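Local coordinates for Exo-poly-alpha-D-galacturonosidase (Thermotoga maritima, PDB 3JUR), which probably hydrolyses polygalacturonate as an exo-acting polygalacturonase of glycosyl hydrolase family 28, working at high temperature as a tetramer, at residues Ala314-Ala325 with Phe343-Glu354. Residues are numbered along the deposited sequence; the frame is centred on the assembly and turned at random.
Sequences ARNNVYMNVERA and FIDNVAVNVSEE
Asn346 and Asn317 lie side by side at the same bend of two successive coils of the right-handed beta-helix, whose strands pair in parallel; they form a rung of the asparagine ladder such solenoids build inside their corners. Their amide planes lie 16° apart. OD1 of Asn346 accepts the backbone N of Asn317 at 2.8 Å, in the carbonyl plane, and, from a tilted direction, Asn317 ND2; beyond Asn317 the ladder continues to Asn288. With CG beside its own backbone N (chi1 -64°), the Asn346 amide also hands ND2 to Ala314 O, 3.0 Å away and above that carbonyl's plane, while the same ND2 lies over the centre of one face of the Phe343 ring. With an alanine at Asn346, the N-H of Asn317 would probably lose its acceptor and the face of Phe343 its amide cover.

Inside the coil the packing is tight. Tyr319 CE2 comes within 3.6 Å of Phe343 CZ, but the rings, nearly parallel, are slid so far apart that they barely overlap; small Ala325 and Ala348 meet beside them, CB to CB at 3.9 Å, and Ala325 CB also touches Phe343 CZ. On the opposite face Met320 and Val349 run alongside each other; Val318, Met320 and Val347 pack against a second subunit, on its Met320, Val318 and Val349, which suits apolar residues there.

The Arg315 edge is looser and wetter. Arg315 and Asp345 point the same way without touching through their charges; a water bridges NH1 to OD2, while Arg315 NE pairs with Glu11 and Asp345 OD1 with Asn380. At the other end buried Arg324 joins an ion network: NH1 donates to Glu323 OE1 and His296 O, Arg391 holds Glu354 OE2, and Arg324 NE meets Glu354 OE1 at 2.7 Å, nearly along the C-O bond of that carboxylate.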
loop_
_atom_site.group_PDB
_atom_site.type_symbol
_atom_site.label_atom_id
_atom_site.label_comp_id
_atom_site.label_asym_id
_atom_site.label_seq_id
_atom_site.Cartn_x
_atom_site.Cartn_y
_atom_site.Cartn_z
ATOM N N ALA D 314 -18.605 2.017 22.125
ATOM C CA ALA D 314 -17.452 2.827 22.501
ATOM C C ALA D 314 -17.068 3.681 21.298
ATOM O O ALA D 314 -16.555 3.165 20.296
ATOM C CB ALA D 314 -16.281 1.950 22.941
ATOM N N ARG D 315 -17.326 4.984 21.398
ATOM C CA ARG D 315 -17.138 5.886 20.280
ATOM C C ARG D 315 -16.253 7.083 20.622
ATOM O O ARG D 315 -16.392 7.685 21.690
ATOM C CB ARG D 315 -18.494 6.370 19.764
ATOM C CG ARG D 315 -18.409 7.177 18.484
ATOM C CD ARG D 315 -19.771 7.703 18.038
ATOM N NE ARG D 315 -20.434 8.512 19.068
ATOM C CZ ARG D 315 -20.100 9.757 19.406
ATOM N NH1 ARG D 315 -19.084 10.380 18.812
ATOM N NH2 ARG D 315 -20.788 10.385 20.347
ATOM N N ASN D 316 -15.359 7.425 19.689
ATOM C CA ASN D 316 -14.523 8.626 19.777
ATOM C C ASN D 316 -13.687 8.680 21.048
ATOM O O ASN D 316 -13.619 9.705 21.719
ATOM C CB ASN D 316 -15.373 9.902 19.633
ATOM C CG ASN D 316 -14.540 11.123 19.271
ATOM O OD1 ASN D 316 -13.655 11.055 18.420
ATOM N ND2 ASN D 316 -14.818 12.244 19.926
ATOM N N ASN D 317 -13.054 7.563 21.377
ATOM C CA ASN D 317 -12.134 7.527 22.490
ATOM C C ASN D 317 -10.708 7.575 21.973
ATOM O O ASN D 317 -10.444 7.251 20.804
ATOM C CB ASN D 317 -12.364 6.279 23.347
ATOM C CG ASN D 317 -13.775 6.199 23.885
ATOM O OD1 ASN D 317 -14.153 6.949 24.786
ATOM N ND2 ASN D 317 -14.571 5.291 23.325
ATOM N N VAL D 318 -9.797 7.994 22.847
ATOM C CA VAL D 318 -8.379 8.047 22.518
ATOM C C VAL D 318 -7.582 7.220 23.527
ATOM O O VAL D 318 -7.651 7.474 24.730
ATOM C CB VAL D 318 -7.864 9.496 22.468
ATOM C CG1 VAL D 318 -6.335 9.522 22.283
ATOM C CG2 VAL D 318 -8.556 10.270 21.326
ATOM N N TYR D 319 -6.832 6.243 23.018
ATOM C CA TYR D 319 -6.043 5.330 23.848
ATOM C C TYR D 319 -4.572 5.477 23.498
ATOM O O TYR D 319 -4.197 5.388 22.332
ATOM C CB TYR D 319 -6.497 3.888 23.617
ATOM C CG TYR D 319 -7.991 3.687 23.816
ATOM C CD1 TYR D 319 -8.542 3.622 25.093
ATOM C CD2 TYR D 319 -8.844 3.588 22.732
ATOM C CE1 TYR D 319 -9.918 3.438 25.280
ATOM C CE2 TYR D 319 -10.216 3.398 22.905
ATOM C CZ TYR D 319 -10.739 3.323 24.182
ATOM O OH TYR D 319 -12.088 3.148 24.344
ATOM N N MET D 320 -3.742 5.732 24.499
ATOM C CA MET D 320 -2.320 5.952 24.267
ATOM C C MET D 320 -1.470 5.072 25.175
ATOM O O MET D 320 -1.680 5.058 26.388
ATOM C CB MET D 320 -1.957 7.416 24.502
ATOM C CG MET D 320 -2.484 8.374 23.439
ATOM S SD MET D 320 -1.865 10.069 23.630
ATOM C CE MET D 320 -0.146 9.797 24.014
ATOM N N ASN D 321 -0.523 4.351 24.568
ATOM C CA ASN D 321 0.492 3.533 25.266
ATOM C C ASN D 321 -0.060 2.251 25.898
ATOM O O ASN D 321 0.685 1.499 26.539
ATOM C CB ASN D 321 1.286 4.349 26.308
ATOM C CG ASN D 321 1.834 5.666 25.756
ATOM O OD1 ASN D 321 2.280 5.743 24.620
ATOM N ND2 ASN D 321 1.808 6.707 26.582
ATOM N N VAL D 322 -1.353 2.003 25.695
ATOM C CA VAL D 322 -2.063 0.880 26.320
ATOM C C VAL D 322 -1.617 -0.467 25.764
ATOM O O VAL D 322 -1.076 -0.545 24.657
ATOM C CB VAL D 322 -3.605 1.023 26.186
ATOM C CG1 VAL D 322 -4.070 2.352 26.786
ATOM C CG2 VAL D 322 -4.064 0.891 24.712
ATOM N N GLU D 323 -1.839 -1.532 26.529
ATOM C CA GLU D 323 -1.472 -2.861 26.051
ATOM C C GLU D 323 -2.366 -3.293 24.901
ATOM O O GLU D 323 -1.892 -3.911 23.940
ATOM C CB GLU D 323 -1.527 -3.896 27.176
ATOM C CG GLU D 323 -0.401 -3.762 28.196
ATOM C CD GLU D 323 -0.420 -4.871 29.244
ATOM O OE1 GLU D 323 -1.288 -5.766 29.164
ATOM O OE2 GLU D 323 0.444 -4.851 30.151
ATOM N N ARG D 324 -3.659 -2.978 25.029
ATOM C CA ARG D 324 -4.688 -3.375 24.074
ATOM C C ARG D 324 -5.742 -2.287 23.973
ATOM O O ARG D 324 -6.093 -1.647 24.975
ATOM C CB ARG D 324 -5.369 -4.685 24.508
ATOM C CG ARG D 324 -4.410 -5.848 24.665
ATOM C CD ARG D 324 -5.011 -7.078 25.331
ATOM N NE ARG D 324 -3.895 -7.934 25.739
ATOM C CZ ARG D 324 -3.229 -7.810 26.882
ATOM N NH1 ARG D 324 -3.597 -6.892 27.784
ATOM N NH2 ARG D 324 -2.204 -8.612 27.129
ATOM N N ALA D 325 -6.269 -2.091 22.772
ATOM C CA ALA D 325 -7.322 -1.103 22.578
ATOM C C ALA D 325 -8.685 -1.709 22.901
ATOM O O ALA D 325 -9.442 -1.161 23.709
ATOM C CB ALA D 325 -7.288 -0.539 21.159
ATOM N N PHE D 343 -17.143 -0.654 18.396
ATOM C CA PHE D 343 -15.910 0.066 18.697
ATOM C C PHE D 343 -15.658 0.999 17.512
ATOM O O PHE D 343 -15.034 0.603 16.525
ATOM C CB PHE D 343 -14.764 -0.946 18.880
ATOM C CG PHE D 343 -13.547 -0.393 19.563
ATOM C CD1 PHE D 343 -13.570 -0.082 20.924
ATOM C CD2 PHE D 343 -12.363 -0.208 18.853
ATOM C CE1 PHE D 343 -12.428 0.429 21.562
ATOM C CE2 PHE D 343 -11.228 0.296 19.473
ATOM C CZ PHE D 343 -11.255 0.606 20.833
ATOM N N ILE D 344 -16.162 2.231 17.618
ATOM C CA ILE D 344 -16.298 3.138 16.472
ATOM C C ILE D 344 -15.552 4.450 16.670
ATOM O O ILE D 344 -15.651 5.065 17.730
ATOM C CB ILE D 344 -17.803 3.517 16.236
ATOM C CG1 ILE D 344 -18.717 2.281 16.298
ATOM C CG2 ILE D 344 -17.996 4.304 14.922
ATOM C CD1 ILE D 344 -18.465 1.245 15.220
ATOM N N ASP D 345 -14.852 4.897 15.626
ATOM C CA ASP D 345 -14.188 6.217 15.601
ATOM C C ASP D 345 -13.099 6.388 16.658
ATOM O O ASP D 345 -12.849 7.495 17.125
ATOM C CB ASP D 345 -15.215 7.359 15.727
ATOM C CG ASP D 345 -16.227 7.355 14.604
ATOM O OD1 ASP D 345 -15.879 6.908 13.486
ATOM O OD2 ASP D 345 -17.374 7.801 14.837
ATOM N N ASN D 346 -12.440 5.295 17.015
ATOM C CA ASN D 346 -11.437 5.342 18.070
ATOM C C ASN D 346 -10.034 5.521 17.532
ATOM O O ASN D 346 -9.762 5.206 16.373
ATOM C CB ASN D 346 -11.542 4.106 18.961
ATOM C CG ASN D 346 -12.863 4.048 19.711
ATOM O OD1 ASN D 346 -13.196 4.956 20.463
ATOM N ND2 ASN D 346 -13.618 2.977 19.506
ATOM N N VAL D 347 -9.158 6.066 18.372
ATOM C CA VAL D 347 -7.751 6.239 18.042
ATOM C C VAL D 347 -6.926 5.525 19.107
ATOM O O VAL D 347 -7.161 5.694 20.304
ATOM C CB VAL D 347 -7.339 7.740 17.977
ATOM C CG1 VAL D 347 -5.862 7.876 17.668
ATOM C CG2 VAL D 347 -8.165 8.493 16.932
ATOM N N ALA D 348 -5.972 4.713 18.670
ATOM C CA ALA D 348 -5.060 4.035 19.585
ATOM C C ALA D 348 -3.635 4.254 19.116
ATOM O O ALA D 348 -3.282 3.893 18.001
ATOM C CB ALA D 348 -5.388 2.550 19.678
ATOM N N VAL D 349 -2.814 4.870 19.958
ATOM C CA VAL D 349 -1.430 5.153 19.578
ATOM C C VAL D 349 -0.422 4.493 20.508
ATOM O O VAL D 349 -0.587 4.505 21.730
ATOM C CB VAL D 349 -1.168 6.695 19.330
ATOM C CG1 VAL D 349 -2.385 7.533 19.651
ATOM C CG2 VAL D 349 0.071 7.214 20.040
ATOM N N ASN D 350 0.593 3.875 19.906
ATOM C CA ASN D 350 1.630 3.129 20.636
ATOM C C ASN D 350 1.074 1.976 21.490
ATOM O O ASN D 350 1.436 1.819 22.662
ATOM C CB ASN D 350 2.513 4.076 21.463
ATOM C CG ASN D 350 3.396 4.964 20.593
ATOM O OD1 ASN D 350 3.921 4.528 19.570
ATOM N ND2 ASN D 350 3.576 6.213 21.007
ATOM N N VAL D 351 0.173 1.187 20.899
ATOM C CA VAL D 351 -0.288 -0.060 21.515
ATOM C C VAL D 351 0.903 -1.026 21.660
ATOM O O VAL D 351 1.703 -1.157 20.737
ATOM C CB VAL D 351 -1.424 -0.707 20.690
ATOM C CG1 VAL D 351 -1.847 -2.042 21.298
ATOM C CG2 VAL D 351 -2.629 0.240 20.582
ATOM N N SER D 352 1.035 -1.683 22.813
ATOM C CA SER D 352 2.199 -2.565 23.053
ATOM C C SER D 352 1.969 -4.075 22.814
ATOM O O SER D 352 2.900 -4.779 22.434
ATOM C CB SER D 352 2.792 -2.335 24.442
ATOM O OG SER D 352 1.841 -2.671 25.437
ATOM N N GLU D 353 0.752 -4.565 23.036
ATOM C CA GLU D 353 0.458 -5.997 22.860
ATOM C C GLU D 353 -0.401 -6.274 21.627
ATOM O O GLU D 353 0.139 -6.566 20.561
ATOM C CB GLU D 353 -0.180 -6.600 24.124
ATOM C CG GLU D 353 0.733 -6.554 25.357
ATOM C CD GLU D 353 1.971 -7.444 25.219
ATOM O OE1 GLU D 353 1.867 -8.537 24.630
ATOM O OE2 GLU D 353 3.051 -7.050 25.698
ATOM N N GLU D 354 -1.728 -6.194 21.773
ATOM C CA GLU D 354 -2.636 -6.425 20.652
ATOM C C GLU D 354 -3.602 -5.267 20.530
ATOM O O GLU D 354 -4.173 -4.841 21.525
ATOM C CB GLU D 354 -3.437 -7.732 20.814
ATOM C CG GLU D 354 -2.611 -8.994 21.027
ATOM C CD GLU D 354 -2.472 -9.385 22.498
ATOM O OE1 GLU D 354 -3.263 -8.899 23.342
ATOM O OE2 GLU D 354 -1.578 -10.199 22.802
HETATM O O HOH W 1 -17.509 10.003 16.505
HETATM O O HOH W 2 -11.104 9.326 18.875
HETATM O O HOH W 3 1.644 -0.880 27.374
HETATM O O HOH W 4 3.368 1.194 24.922
HETATM O O HOH W 5 -1.243 -10.491 25.260
#